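Local atomic coordinates of BauA (Acinetobacter baumannii, PDB entry 6HCP), a protein that probably takes up ferric preacinetobactin across the outer membrane as a TonB-dependent siderophore receptor. Residues G213-V217 and N218-K222; T324-S328 and T329-S333; Y379-R382 and I383-G386; S452-T455 and L456-A460. All coordinates share one frame; numbering follows the deposited sequence.

Contact 1. Residues G213-V217 and N218-K222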
loop_
_atom_site.group_PDB
_atom_site.type_symbol
_atom_site.label_atom_id
_atom_site.label_comp_id
_atom_site.label_asym_id
_atom_site.label_seq_id
_atom_site.Cartn_x
_atom_site.Cartn_y
_atom_site.Cartn_z
ATOM N N GLY A 213 18.194 -0.719 14.314
ATOM C CA GLY A 213 16.913 -1.385 14.444
ATOM C C GLY A 213 16.555 -2.192 13.213
ATOM O O GLY A 213 17.263 -2.183 12.195
ATOM N N ASP A 214 15.381 -2.822 13.286
ATOM C CA ASP A 214 14.837 -3.651 12.241
ATOM C C ASP A 214 14.675 -2.846 10.962
ATOM O O ASP A 214 14.110 -1.759 10.965
ATOM C CB ASP A 214 13.467 -4.201 12.639
ATOM C CG ASP A 214 13.528 -5.209 13.759
ATOM O OD1 ASP A 214 14.622 -5.733 14.007
ATOM O OD2 ASP A 214 12.458 -5.574 14.250
ATOM N N ALA A 215 15.093 -3.452 9.855
ATOM C CA ALA A 215 14.995 -2.831 8.532
ATOM C C ALA A 215 13.782 -3.418 7.807
ATOM O O ALA A 215 12.913 -4.034 8.439
ATOM C CB ALA A 215 16.270 -3.075 7.740
ATOM N N ALA A 216 13.728 -3.226 6.481
ATOM C CA ALA A 216 12.506 -3.511 5.731
ATOM C C ALA A 216 12.447 -4.976 5.312
ATOM O O ALA A 216 11.387 -5.498 4.994
ATOM C CB ALA A 216 12.394 -2.594 4.551
ATOM N N VAL A 217 13.593 -5.652 5.306
ATOM C CA VAL A 217 13.631 -7.063 5.011
ATOM C C VAL A 217 13.289 -7.848 6.283
ATOM O O VAL A 217 13.780 -7.503 7.361
ATOM C CB VAL A 217 15.012 -7.443 4.437
ATOM C CG1 VAL A 217 15.234 -8.945 4.353
ATOM C CG2 VAL A 217 15.207 -6.804 3.069
ATOM N N ASN A 218 12.617 -8.996 6.129
ATOM C CA ASN A 218 12.327 -9.881 7.277
ATOM C C ASN A 218 13.622 -10.261 8.007
ATOM O O ASN A 218 14.577 -10.711 7.384
ATOM C CB ASN A 218 11.629 -11.176 6.874
ATOM C CG ASN A 218 10.227 -10.977 6.332
ATOM O OD1 ASN A 218 9.619 -9.928 6.511
ATOM N ND2 ASN A 218 9.709 -11.989 5.654
ATOM N N ASP A 219 13.612 -10.098 9.337
ATOM C CA ASP A 219 14.681 -10.558 10.229
ATOM C C ASP A 219 16.027 -9.896 9.883
ATOM O O ASP A 219 17.081 -10.403 10.260
ATOM C CB ASP A 219 14.902 -12.063 10.122
ATOM C CG ASP A 219 13.758 -12.884 10.693
ATOM O OD1 ASP A 219 13.059 -12.357 11.591
ATOM O OD2 ASP A 219 13.505 -13.987 10.144
ATOM N N GLN A 220 15.980 -8.731 9.244
ATOM C CA GLN A 220 17.195 -7.966 8.967
ATOM C C GLN A 220 17.175 -6.708 9.824
ATOM O O GLN A 220 16.173 -6.038 9.900
ATOM C CB GLN A 220 17.251 -7.603 7.486
ATOM C CG GLN A 220 18.554 -6.952 7.055
ATOM C CD GLN A 220 18.565 -6.740 5.559
ATOM O OE1 GLN A 220 18.105 -5.714 5.066
ATOM N NE2 GLN A 220 19.035 -7.747 4.820
ATOM N N SER A 221 18.295 -6.423 10.485
ATOM C CA SER A 221 18.458 -5.191 11.214
ATOM C C SER A 221 19.777 -4.535 10.802
ATOM O O SER A 221 20.719 -5.213 10.403
ATOM C CB SER A 221 18.397 -5.447 12.705
ATOM O OG SER A 221 19.508 -6.209 13.112
ATOM N N LYS A 222 19.786 -3.205 10.813
ATOM C CA LYS A 222 20.888 -2.402 10.300
ATOM C C LYS A 222 21.319 -1.394 11.358
ATOM O O LYS A 222 20.481 -0.669 11.886
ATOM C CB LYS A 222 20.448 -1.651 9.047
ATOM C CG LYS A 222 20.109 -2.529 7.856
ATOM C CD LYS A 222 19.582 -1.707 6.724
ATOM C CE LYS A 222 19.373 -2.481 5.450
ATOM N NZ LYS A 222 18.648 -1.660 4.451
HETATM O O HOH W 1 15.807 -1.201 4.833
#

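Contact 2. Residues T324-S328 and T329-S333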
loop_
_atom_site.group_PDB
_atom_site.type_symbol
_atom_site.label_atom_id
_atom_site.label_comp_id
_atom_site.label_asym_id
_atom_site.label_seq_id
_atom_site.Cartn_x
_atom_site.Cartn_y
_atom_site.Cartn_z
ATOM N N THR A 324 22.267 -22.484 -2.780
ATOM C CA THR A 324 22.041 -22.996 -4.109
ATOM C C THR A 324 20.593 -23.460 -4.248
ATOM O O THR A 324 20.150 -24.333 -3.472
ATOM C CB THR A 324 22.995 -24.159 -4.425
ATOM O OG1 THR A 324 24.328 -23.707 -4.177
ATOM C CG2 THR A 324 22.865 -24.656 -5.849
ATOM N N ILE A 325 19.907 -22.968 -5.288
ATOM C CA ILE A 325 18.555 -23.436 -5.580
ATOM C C ILE A 325 18.650 -24.762 -6.345
ATOM O O ILE A 325 19.150 -24.813 -7.482
ATOM C CB ILE A 325 17.746 -22.388 -6.361
ATOM C CG1 ILE A 325 17.592 -21.092 -5.567
ATOM C CG2 ILE A 325 16.390 -22.955 -6.801
ATOM C CD1 ILE A 325 16.922 -19.975 -6.335
ATOM N N THR A 326 18.189 -25.840 -5.707
ATOM C CA THR A 326 18.400 -27.186 -6.226
ATOM C C THR A 326 17.126 -27.803 -6.801
ATOM O O THR A 326 17.201 -28.880 -7.370
ATOM C CB THR A 326 18.968 -28.124 -5.161
ATOM O OG1 THR A 326 18.023 -28.222 -4.098
ATOM C CG2 THR A 326 20.301 -27.640 -4.631
ATOM N N SER A 327 15.990 -27.102 -6.707
ATOM C CA SER A 327 14.752 -27.584 -7.354
ATOM C C SER A 327 13.876 -26.406 -7.780
ATOM O O SER A 327 13.852 -25.369 -7.124
ATOM C CB SER A 327 13.983 -28.538 -6.453
ATOM O OG SER A 327 12.738 -28.895 -7.051
ATOM N N SER A 328 13.050 -26.632 -8.805
ATOM C CA SER A 328 12.040 -25.662 -9.202
ATOM C C SER A 328 10.938 -25.545 -8.143
ATOM O O SER A 328 10.152 -24.591 -8.163
ATOM C CB SER A 328 11.460 -26.033 -10.547
ATOM O OG SER A 328 10.818 -27.295 -10.470
ATOM N N THR A 329 10.907 -26.456 -7.168
ATOM C CA THR A 329 9.958 -26.315 -6.058
ATOM C C THR A 329 10.443 -25.246 -5.068
ATOM O O THR A 329 9.722 -24.909 -4.124
ATOM C CB THR A 329 9.737 -27.635 -5.304
ATOM O OG1 THR A 329 10.979 -28.020 -4.704
ATOM C CG2 THR A 329 9.221 -28.752 -6.182
ATOM N N GLY A 330 11.718 -24.854 -5.166
ATOM C CA GLY A 330 12.280 -23.814 -4.318
ATOM C C GLY A 330 13.280 -24.318 -3.288
ATOM O O GLY A 330 13.768 -23.534 -2.478
ATOM N N THR A 331 13.648 -25.600 -3.354
ATOM C CA THR A 331 14.629 -26.161 -2.423
ATOM C C THR A 331 15.948 -25.370 -2.501
ATOM O O THR A 331 16.457 -25.094 -3.584
ATOM C CB THR A 331 14.864 -27.653 -2.691
ATOM O OG1 THR A 331 13.586 -28.302 -2.705
ATOM C CG2 THR A 331 15.771 -28.270 -1.642
ATOM N N LEU A 332 16.466 -25.005 -1.333
ATOM C CA LEU A 332 17.690 -24.224 -1.178
ATOM C C LEU A 332 18.655 -24.976 -0.257
ATOM O O LEU A 332 18.288 -25.420 0.816
ATOM C CB LEU A 332 17.360 -22.846 -0.600
ATOM C CG LEU A 332 18.514 -21.846 -0.569
ATOM C CD1 LEU A 332 18.840 -21.370 -1.970
ATOM C CD2 LEU A 332 18.204 -20.662 0.331
ATOM N N SER A 333 19.895 -25.129 -0.721
ATOM C CA SER A 333 20.968 -25.765 0.031
ATOM C C SER A 333 22.044 -24.714 0.309
ATOM O O SER A 333 22.643 -24.183 -0.632
ATOM C CB SER A 333 21.529 -26.944 -0.749
ATOM O OG SER A 333 22.589 -27.550 -0.033
HETATM O O HOH W 2 25.305 -23.900 -1.781
#

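Contact 3. Residues Y379-R382 and I383-G386. With EDO (1,2-ethanediol), chain Q.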
loop_
_atom_site.group_PDB
_atom_site.type_symbol
_atom_site.label_atom_id
_atom_site.label_comp_id
_atom_site.label_asym_id
_atom_site.label_seq_id
_atom_site.Cartn_x
_atom_site.Cartn_y
_atom_site.Cartn_z
ATOM N N TYR A 379 41.397 -14.300 7.897
ATOM C CA TYR A 379 40.980 -15.397 8.749
ATOM C C TYR A 379 39.735 -16.015 8.127
ATOM O O TYR A 379 38.937 -15.297 7.516
ATOM C CB TYR A 379 40.591 -14.893 10.137
ATOM C CG TYR A 379 41.622 -14.079 10.855
ATOM C CD1 TYR A 379 41.890 -12.776 10.482
ATOM C CD2 TYR A 379 42.345 -14.615 11.915
ATOM C CE1 TYR A 379 42.854 -12.021 11.124
ATOM C CE2 TYR A 379 43.350 -13.891 12.533
ATOM C CZ TYR A 379 43.593 -12.585 12.153
ATOM O OH TYR A 379 44.541 -11.847 12.798
ATOM N N GLY A 380 39.561 -17.326 8.258
ATOM C CA GLY A 380 38.296 -17.883 7.822
ATOM C C GLY A 380 38.161 -19.381 7.982
ATOM O O GLY A 380 39.128 -20.105 8.172
ATOM N N TYR A 381 36.905 -19.828 7.873
ATOM C CA TYR A 381 36.544 -21.217 7.631
ATOM C C TYR A 381 35.781 -21.304 6.312
ATOM O O TYR A 381 34.706 -20.693 6.157
ATOM C CB TYR A 381 35.589 -21.760 8.700
ATOM C CG TYR A 381 36.173 -21.981 10.068
ATOM C CD1 TYR A 381 37.096 -22.989 10.303
ATOM C CD2 TYR A 381 35.614 -21.344 11.163
ATOM C CE1 TYR A 381 37.537 -23.272 11.587
ATOM C CE2 TYR A 381 36.049 -21.606 12.448
ATOM C CZ TYR A 381 37.000 -22.582 12.660
ATOM O OH TYR A 381 37.368 -22.830 13.944
ATOM N N ARG A 382 36.250 -22.186 5.439
ATOM C CA ARG A 382 35.469 -22.651 4.324
ATOM C C ARG A 382 34.471 -23.705 4.824
ATOM O O ARG A 382 33.398 -23.855 4.269
ATOM C CB ARG A 382 36.388 -23.224 3.238
ATOM C CG ARG A 382 35.780 -23.190 1.842
ATOM C CD ARG A 382 36.632 -23.856 0.770
ATOM N NE ARG A 382 36.977 -25.238 1.092
ATOM C CZ ARG A 382 36.185 -26.291 0.898
ATOM N NH1 ARG A 382 35.017 -26.150 0.295
ATOM N NH2 ARG A 382 36.556 -27.482 1.330
ATOM N N ILE A 383 34.912 -24.533 5.771
ATOM C CA ILE A 383 34.063 -25.536 6.427
ATOM C C ILE A 383 34.152 -25.293 7.931
ATOM O O ILE A 383 35.234 -25.306 8.495
ATOM C CB ILE A 383 34.498 -26.974 6.069
ATOM C CG1 ILE A 383 34.518 -27.235 4.560
ATOM C CG2 ILE A 383 33.622 -27.985 6.789
ATOM C CD1 ILE A 383 35.206 -28.525 4.175
ATOM N N ILE A 384 33.034 -24.923 8.552
ATOM C CA ILE A 384 33.005 -24.633 9.963
ATOM C C ILE A 384 32.901 -25.956 10.720
ATOM O O ILE A 384 31.952 -26.715 10.511
ATOM C CB ILE A 384 31.817 -23.722 10.310
ATOM C CG1 ILE A 384 31.808 -22.429 9.492
ATOM C CG2 ILE A 384 31.783 -23.431 11.794
ATOM C CD1 ILE A 384 30.576 -21.599 9.722
ATOM N N PRO A 385 33.827 -26.246 11.663
ATOM C CA PRO A 385 33.734 -27.459 12.482
ATOM C C PRO A 385 32.387 -27.549 13.218
ATOM O O PRO A 385 31.974 -26.605 13.898
ATOM C CB PRO A 385 34.907 -27.342 13.469
ATOM C CG PRO A 385 35.873 -26.386 12.798
ATOM C CD PRO A 385 35.003 -25.429 12.002
ATOM N N GLY A 386 31.672 -28.655 12.995
ATOM C CA GLY A 386 30.381 -28.894 13.641
ATOM C C GLY A 386 29.223 -28.386 12.796
ATOM O O GLY A 386 28.062 -28.547 13.157
HETATM C C1 EDO Q . 33.011 -22.850 15.054
HETATM O O1 EDO Q . 33.190 -21.838 16.040
HETATM C C2 EDO Q . 32.880 -24.206 15.724
HETATM O O2 EDO Q . 31.500 -24.449 16.003
#

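Contact 4. Residues S452-T455 and L456-A460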
loop_
_atom_site.group_PDB
_atom_site.type_symbol
_atom_site.label_atom_id
_atom_site.label_comp_id
_atom_site.label_asym_id
_atom_site.label_seq_id
_atom_site.Cartn_x
_atom_site.Cartn_y
_atom_site.Cartn_z
ATOM N N SER A 452 51.620 -14.424 2.187
ATOM C CA SER A 452 52.456 -15.297 3.022
ATOM C C SER A 452 52.257 -16.774 2.666
ATOM O O SER A 452 53.060 -17.589 3.092
ATOM C CB SER A 452 52.200 -15.077 4.485
ATOM O OG SER A 452 50.901 -15.542 4.828
ATOM N N VAL A 453 51.245 -17.120 1.860
ATOM C CA VAL A 453 51.055 -18.513 1.471
ATOM C C VAL A 453 51.309 -18.719 -0.029
ATOM O O VAL A 453 51.127 -19.814 -0.522
ATOM C CB VAL A 453 49.659 -19.035 1.847
ATOM C CG1 VAL A 453 49.487 -19.060 3.358
ATOM C CG2 VAL A 453 48.559 -18.238 1.158
ATOM N N ASN A 454 51.731 -17.675 -0.744
ATOM C CA ASN A 454 52.104 -17.814 -2.142
ATOM C C ASN A 454 53.496 -18.435 -2.193
ATOM O O ASN A 454 54.413 -17.909 -1.576
ATOM C CB ASN A 454 52.118 -16.466 -2.869
ATOM C CG ASN A 454 52.302 -16.591 -4.364
ATOM O OD1 ASN A 454 51.980 -17.628 -4.954
ATOM N ND2 ASN A 454 52.709 -15.499 -4.996
ATOM N N THR A 455 53.666 -19.486 -3.001
ATOM C CA THR A 455 55.021 -20.028 -3.223
ATOM C C THR A 455 55.591 -19.503 -4.550
ATOM O O THR A 455 56.804 -19.562 -4.769
ATOM C CB THR A 455 55.026 -21.561 -3.173
ATOM O OG1 THR A 455 53.975 -22.013 -4.029
ATOM C CG2 THR A 455 54.832 -22.092 -1.767
ATOM N N LEU A 456 54.730 -18.930 -5.396
ATOM C CA LEU A 456 55.159 -18.407 -6.698
ATOM C C LEU A 456 55.892 -17.081 -6.495
ATOM O O LEU A 456 55.807 -16.455 -5.439
ATOM C CB LEU A 456 53.941 -18.250 -7.620
ATOM C CG LEU A 456 53.209 -19.543 -7.993
ATOM C CD1 LEU A 456 51.974 -19.242 -8.827
ATOM C CD2 LEU A 456 54.116 -20.508 -8.739
ATOM N N PRO A 457 56.715 -16.647 -7.475
ATOM C CA PRO A 457 57.517 -15.434 -7.314
ATOM C C PRO A 457 56.628 -14.200 -7.074
ATOM O O PRO A 457 55.463 -14.158 -7.505
ATOM C CB PRO A 457 58.270 -15.318 -8.655
ATOM C CG PRO A 457 58.258 -16.723 -9.232
ATOM C CD PRO A 457 56.932 -17.311 -8.775
ATOM N N GLU A 458 57.172 -13.235 -6.342
ATOM C CA GLU A 458 56.501 -11.947 -6.133
ATOM C C GLU A 458 57.421 -10.818 -6.598
ATOM O O GLU A 458 58.529 -10.656 -6.061
ATOM C CB GLU A 458 56.141 -11.786 -4.657
ATOM C CG GLU A 458 55.120 -12.817 -4.201
ATOM C CD GLU A 458 54.967 -12.929 -2.700
ATOM O OE1 GLU A 458 55.880 -12.519 -1.972
ATOM O OE2 GLU A 458 53.886 -13.333 -2.270
ATOM N N ASN A 459 56.974 -10.079 -7.614
ATOM C CA ASN A 459 57.804 -9.029 -8.245
ATOM C C ASN A 459 56.901 -7.845 -8.596
ATOM O O ASN A 459 55.777 -8.059 -9.088
ATOM C CB ASN A 459 58.500 -9.547 -9.509
ATOM C CG ASN A 459 59.490 -10.661 -9.221
ATOM O OD1 ASN A 459 59.323 -11.806 -9.655
ATOM N ND2 ASN A 459 60.519 -10.323 -8.481
ATOM N N ALA A 460 57.458 -6.641 -8.493
ATOM C CA ALA A 460 56.797 -5.398 -8.964
ATOM C C ALA A 460 56.712 -5.407 -10.483
ATOM O O ALA A 460 57.575 -5.956 -11.161
ATOM C CB ALA A 460 57.549 -4.182 -8.479
HETATM O O HOH W 3 56.448 -16.065 -2.728
HETATM O O HOH W 4 51.813 -13.301 -3.748
#

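Contact 1. Residues G213-V217 and N218-K222
Lys222 N donates to Gly213 O over 3.1 Å, and Ala215 N to Gln220 O over 2.8 Å, the latter almost straight at 175°. These two bonds bracket the non-hydrogen-bonded pair Asp214 and Ser221. Together they close the end of a barrel hairpin between strands 202-212 and 221-234. The chain reverses in a type II beta turn from Val217 to Gln220, with Asp219 in the left-handed region. The turn is closed by Gln220 N on Val217 O at 3.1 Å, where the donor sits above the carbonyl plane.

Gln220 is extended, and with CG anti to the backbone N (chi1 -173°) it passes obliquely over the Val217 branch. Its OE1 lies 3.6 Å from Val217 CB, and its CB lies 3.5 Å from Val217 O. Lys222 runs fully extended alongside Ala215, with CD 3.7 Å from Ala215 CB. The methyl thus covers the aliphatic part of the lysine and leaves the amine to polar partners. The polar ends of Gln220 and Lys222 converge on Ser97 of the plug domain, OE1 and NZ both bonding to its OG, while Gln220 NE2 bonds to Gly253 O. At the turn, Asp219 OD2 makes a salt bridge to Lys268 of the second subunit. Lys222 NZ also donates to a water at 2.9 Å, which in turn accepts a weak bond from Ala216 N.

Contact 2. Residues T324-S328 and T329-S333
Ile325 and Leu332 meet on one face of a beta hairpin, with Ile325 CG1 3.8 Å from Leu332 CD1. The hairpin joins strand 320-325 to the start of the long strand 331-358, and both belong to the beta-barrel region. On the other side of the pairing, Thr326 lies across Thr331. Its OG1 touches the methyl CG2 of Thr331 at 3.3 Å, because chi1 of 62° sets the hydroxyl between the backbone N and the carbonyl carbon.

Backbone bonds fix these neighbours. Thr326 N donates to Thr331 O at 2.8 Å. Beyond it, Thr324 and Ser333 form an antiparallel hydrogen-bonded pair joined in both directions. The reversal is a type I beta turn from Ser327 to Gly330, closed by Gly330 N on Ser327 O at 2.9 Å. Gly330, the last residue of the turn, has a positive phi of 110°. In one conformer of Ser327, OG accepts from Thr329 N at 3.1 Å, as in an ST turn; a second conformer makes this bond doubtful. Ser327 N is buried here and finds no partner in the model.

Farther out, strand 391-394 runs against the second arm, where Leu332 packs on Thr393 and Thr331 on Ile392. Val258 touches both Ile325 and Leu332, so the apolar face is shared with strand 258-259. The turn tip also reaches another chain, through Ser328 O and Asn399 ND2 of the third subunit. At the open end, a water lies 2.6 Å from Thr324 OG1 and donates to Ser333 O.

Contact 3. Residues Y379-R382 and I383-G386
Tyr381 and Pro385 form the tight half of this contact, at the point where strand 361-381 runs out into the loop before strand 391-394. Pro385 CD lies over one face of the tyrosine ring, 3.6 Å from the centroid and 20° off the ring normal. This is a CH-pi contact. The proline is offset toward the rim, so its closest touch is CD on Tyr381 CE1, at 3.4 Å. The two side chains cross at about a right angle. Tyr381 CG lies anti to the carbonyl carbon (chi1 -71°), which leaves the ring facing Pro385. Nearer the backbone, Ile384 CG1 packs 3.9 Å from Tyr381 CB, and Ile384 is buried against Leu336 and Gln338 of strand 331-358. Tyr381 OH adds a weak bond to Thr409, in the segment before strand 412-431.

The other half is looser. Arg382 and Ile383 are exposed and lie side by side, pointing the same way. Ile383 CG1 sits over one guanidinium face, and Ile383 CD1 comes within 3.3 Å of Arg382 NH2. A 1,2-ethanediol, probably from the crystallisation liquor, rests against Ile384 CG2 at 3.5 Å and gives a weak bond to Pro385 O.

Between 379-382 and 383-386 the contact thus rests mainly on apolar and CH-pi packing. The CD hydrogens of proline, next to its nitrogen, are probably polarised enough to favour the aromatic face.

Contact 4. Residues S452-T455 and L456-A460
Asn454 folds its amide over the backbone of Leu456, the two side chains crossing at about a right angle. Its OD1 accepts a weak bond from Leu456 N at 3.1 Å and touches Leu456 CB at 3.4 Å. CG lies anti to the backbone N (chi1 -172°), which brings the amide round to the following residues.

Glu458 comes from the opposite direction. Its OE2 is 3.6 Å from Asn454 CB, and the amide and carboxylate planes are 49° apart. A water joins the two groups, donating to Glu458 OE2 and taking a weak bond from Asn454 ND2 at 2.7 Å. Glu458 OE2 also accepts from Ser451 N, at the end of strand 436-451, so the carboxylate bridges the two ends of the loop. A second water lies near Asn454 O and Leu456 O, 2.8 Å from the latter.

Gln493 bonds to Pro457 O and weakly to Asn454 ND2. Neither segment has regular structure, and no other chain touches them. The side-chain oxygen of one residue taking the N-H two positions on gives an Asx turn, though with a weak bond, here in the loop linking barrel strands 436-451 and 461-473.

All four are local contacts in series along the chain. By the usual topology of TonB-dependent receptors, they probably all lie at the extracellular rim. Contacts 1 and 2 are partly buried and rest on strand-like backbone bonds, and each meets another subunit. Contacts 3 and 4 are surface contacts, about 25 Å apart between centres, untouched by other chains. Contacts 2 and 3 are linked through strand 331-358, which begins in contact 2 and packs against Ile384 of contact 3, yet their nearest atoms stay about 12 Å apart. Contact 3 is mainly apolar, whereas contact 4 relies on an amide, a carboxylate and waters. Contact 1 reaches the plug domain.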